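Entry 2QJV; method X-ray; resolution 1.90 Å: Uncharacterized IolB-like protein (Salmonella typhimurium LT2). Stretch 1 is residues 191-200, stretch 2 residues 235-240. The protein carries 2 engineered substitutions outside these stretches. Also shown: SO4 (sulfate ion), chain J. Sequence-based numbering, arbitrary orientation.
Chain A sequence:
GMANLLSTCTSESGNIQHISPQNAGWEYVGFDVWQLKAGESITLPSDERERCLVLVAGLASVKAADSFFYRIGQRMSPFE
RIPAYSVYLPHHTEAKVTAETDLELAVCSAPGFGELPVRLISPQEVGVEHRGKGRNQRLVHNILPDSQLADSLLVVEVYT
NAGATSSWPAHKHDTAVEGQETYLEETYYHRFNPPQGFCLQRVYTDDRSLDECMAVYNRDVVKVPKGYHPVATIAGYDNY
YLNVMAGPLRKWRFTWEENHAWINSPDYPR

Stretch 1, residues 191-200: RFNPPQGFCL
Stretch 2 (235-240) AGYDNY

Residues 191-193 and 238-240 pair as antiparallel strands, their N-to-C directions 154° apart, and the two stretches together bury 556 Å². R191 and Y240 form a hydrogen-bonded pair (CA-CA 5.1 Å): R191 N donates to Y240 O (2.9 Å) and Y240 N to R191 O (3.0 Å). N193 and D238 repeat the pattern, with N193 N to D238 O at 3.0 Å and D238 N to N193 O at 2.9 Å. Between them F192 faces N239 as a non-hydrogen-bonded pair (CA-CA 4.8 Å), where F192 CA lies 3.3 Å from D238 O and N239 CA 3.4 Å from R191 O. Both strands are extended, phi -67° to -140° and psi 114° to 151°.

R191, N193, D238 and Y240 share one face of the sheet. R191 (m, chi2 m) packs its CG 3.7 Å from CD1 of Y240 (t), then leads its guanidinium away to a sulfate, NH1 reaching SO4 O1 at 2.9 Å. At the more exposed end, one water accepts from N193 ND2 (2.9 Å) and donates to D238 OD2 (2.7 Å); a second donates to N193 O and D238 OD2, both at 3.1 Å. On the other face N239 (t) places ND2 3.3 Å from R191 O, a weak hydrogen bond, and 3.4 Å from CE1 of F192 (m).

Beyond the strand, a cis peptide precedes P194, and a type I turn runs from P194 to G197, closed by a weak bond from G197 N to P194 O (3.5 Å). The Y237 ring (m, chi2 -70°) fills this bend. G197 CA sits over its face, 3.3 Å from the ring centroid; a CB here would clash with Y237 CG, so glycine fits. Y237 OH is satisfied elsewhere in the structure, and a water donates to Y237 O (2.8 Å) and F198 O (2.9 Å), whereas buried F198 N has no partner.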

# COMPACT_ATOMS: atom_id res chain seq x y z
N ARG A 191 19.35 -18.44 -5.88
CA ARG A 191 19.15 -19.88 -6.13
C ARG A 191 19.16 -20.61 -4.78
O ARG A 191 19.84 -20.18 -3.82
CB ARG A 191 20.21 -20.43 -7.09
CG ARG A 191 20.27 -19.72 -8.45
CD ARG A 191 19.13 -20.10 -9.41
NE ARG A 191 19.56 -21.14 -10.32
CZ ARG A 191 19.45 -22.44 -10.15
NH1 ARG A 191 18.88 -22.96 -9.09
NH2 ARG A 191 19.93 -23.24 -11.07
N PHE A 192 18.42 -21.73 -4.74
CA PHE A 192 18.27 -22.58 -3.55
C PHE A 192 18.48 -24.06 -3.83
O PHE A 192 18.20 -24.55 -4.94
CB PHE A 192 16.90 -22.36 -2.88
CG PHE A 192 16.70 -20.96 -2.44
CD1 PHE A 192 17.16 -20.53 -1.19
CD2 PHE A 192 16.15 -20.03 -3.32
CE1 PHE A 192 17.07 -19.21 -0.85
CE2 PHE A 192 16.09 -18.69 -2.98
CZ PHE A 192 16.51 -18.29 -1.74
N ASN A 193 19.04 -24.72 -2.81
CA ASN A 193 19.25 -26.14 -2.78
C ASN A 193 18.83 -26.69 -1.40
O ASN A 193 19.45 -26.35 -0.37
CB ASN A 193 20.70 -26.54 -3.13
CG ASN A 193 20.85 -28.03 -3.29
OD1 ASN A 193 20.00 -28.69 -3.86
ND2 ASN A 193 21.93 -28.58 -2.76
N PRO A 194 17.77 -27.53 -1.36
CA PRO A 194 16.88 -27.97 -2.46
C PRO A 194 16.13 -26.79 -3.10
O PRO A 194 16.01 -25.74 -2.48
CB PRO A 194 15.96 -29.02 -1.80
CG PRO A 194 16.65 -29.39 -0.54
CD PRO A 194 17.45 -28.21 -0.10
N PRO A 195 15.65 -26.95 -4.36
CA PRO A 195 15.10 -25.81 -5.12
C PRO A 195 13.82 -25.14 -4.64
O PRO A 195 13.60 -23.97 -5.02
CB PRO A 195 14.88 -26.41 -6.55
CG PRO A 195 14.78 -27.86 -6.35
CD PRO A 195 15.59 -28.21 -5.13
N GLN A 196 13.02 -25.78 -3.78
CA GLN A 196 11.75 -25.18 -3.33
C GLN A 196 11.92 -24.20 -2.15
O GLN A 196 10.93 -23.66 -1.64
CB GLN A 196 10.69 -26.25 -2.96
CG GLN A 196 10.93 -27.03 -1.66
CD GLN A 196 11.83 -28.24 -1.79
OE1 GLN A 196 12.69 -28.32 -2.69
NE2 GLN A 196 11.64 -29.21 -0.89
N GLY A 197 13.15 -23.95 -1.73
CA GLY A 197 13.43 -23.05 -0.62
C GLY A 197 13.28 -21.57 -0.88
O GLY A 197 13.01 -21.12 -1.99
N PHE A 198 13.46 -20.83 0.20
CA PHE A 198 13.48 -19.38 0.16
C PHE A 198 14.44 -18.84 1.23
O PHE A 198 14.92 -19.58 2.09
CB PHE A 198 12.06 -18.79 0.34
CG PHE A 198 11.47 -18.99 1.71
CD1 PHE A 198 10.70 -20.12 1.99
CD2 PHE A 198 11.63 -18.03 2.71
CE1 PHE A 198 10.11 -20.30 3.27
CE2 PHE A 198 11.07 -18.22 4.00
CZ PHE A 198 10.30 -19.34 4.27
N CYS A 199 14.75 -17.55 1.10
CA CYS A 199 15.47 -16.79 2.08
C CYS A 199 14.65 -15.51 2.30
O CYS A 199 13.68 -15.24 1.56
CB CYS A 199 16.91 -16.46 1.66
SG CYS A 199 17.08 -15.28 0.34
N LEU A 200 15.02 -14.77 3.32
CA LEU A 200 14.44 -13.47 3.63
C LEU A 200 15.52 -12.40 3.46
O LEU A 200 16.58 -12.42 4.13
CB LEU A 200 13.86 -13.46 5.04
CG LEU A 200 12.77 -14.53 5.32
CD1 LEU A 200 12.33 -14.53 6.78
CD2 LEU A 200 11.56 -14.36 4.38
N ALA A 235 16.97 -22.62 7.66
CA ALA A 235 17.38 -24.01 7.91
C ALA A 235 16.83 -24.97 6.84
O ALA A 235 15.63 -24.96 6.53
CB ALA A 235 16.96 -24.47 9.31
N GLY A 236 17.71 -25.80 6.29
CA GLY A 236 17.35 -26.76 5.24
C GLY A 236 17.58 -26.30 3.82
O GLY A 236 17.70 -27.13 2.92
N TYR A 237 17.68 -24.99 3.61
CA TYR A 237 17.86 -24.42 2.27
C TYR A 237 19.12 -23.58 2.10
O TYR A 237 19.20 -22.43 2.53
CB TYR A 237 16.64 -23.60 1.87
CG TYR A 237 15.40 -24.46 1.80
CD1 TYR A 237 15.25 -25.41 0.79
CD2 TYR A 237 14.37 -24.32 2.73
CE1 TYR A 237 14.12 -26.19 0.72
CE2 TYR A 237 13.23 -25.14 2.67
CZ TYR A 237 13.13 -26.06 1.67
OH TYR A 237 11.99 -26.85 1.60
N ASP A 238 20.10 -24.22 1.46
CA ASP A 238 21.33 -23.54 1.07
C ASP A 238 21.00 -22.48 -0.02
O ASP A 238 20.09 -22.64 -0.85
CB ASP A 238 22.41 -24.51 0.58
CG ASP A 238 23.00 -25.37 1.66
OD1 ASP A 238 23.03 -25.01 2.85
OD2 ASP A 238 23.44 -26.46 1.27
N ASN A 239 21.72 -21.37 0.04
CA ASN A 239 21.52 -20.23 -0.85
C ASN A 239 22.80 -19.92 -1.66
O ASN A 239 23.92 -20.22 -1.26
CB ASN A 239 21.03 -19.03 -0.01
CG ASN A 239 20.87 -17.70 -0.80
OD1 ASN A 239 21.63 -16.77 -0.53
ND2 ASN A 239 19.88 -17.59 -1.74
N TYR A 240 22.55 -19.37 -2.84
CA TYR A 240 23.52 -18.88 -3.75
C TYR A 240 22.93 -17.60 -4.33
O TYR A 240 21.71 -17.50 -4.53
CB TYR A 240 23.79 -19.90 -4.88
CG TYR A 240 24.41 -19.33 -6.14
CD1 TYR A 240 23.60 -18.74 -7.12
CD2 TYR A 240 25.78 -19.36 -6.36
CE1 TYR A 240 24.13 -18.18 -8.26
CE2 TYR A 240 26.33 -18.84 -7.53
CZ TYR A 240 25.49 -18.25 -8.49
OH TYR A 240 25.97 -17.71 -9.67
S SO4 J . 16.92 -26.14 -10.20
O1 SO4 J . 17.41 -25.42 -9.00
O2 SO4 J . 15.54 -25.82 -10.54
O3 SO4 J . 16.84 -27.58 -9.90
O4 SO4 J . 17.86 -25.91 -11.30
O HOH W 1 23.98 -27.15 -1.31
O HOH W 2 21.11 -28.44 1.25
O HOH W 3 17.69 -20.10 2.69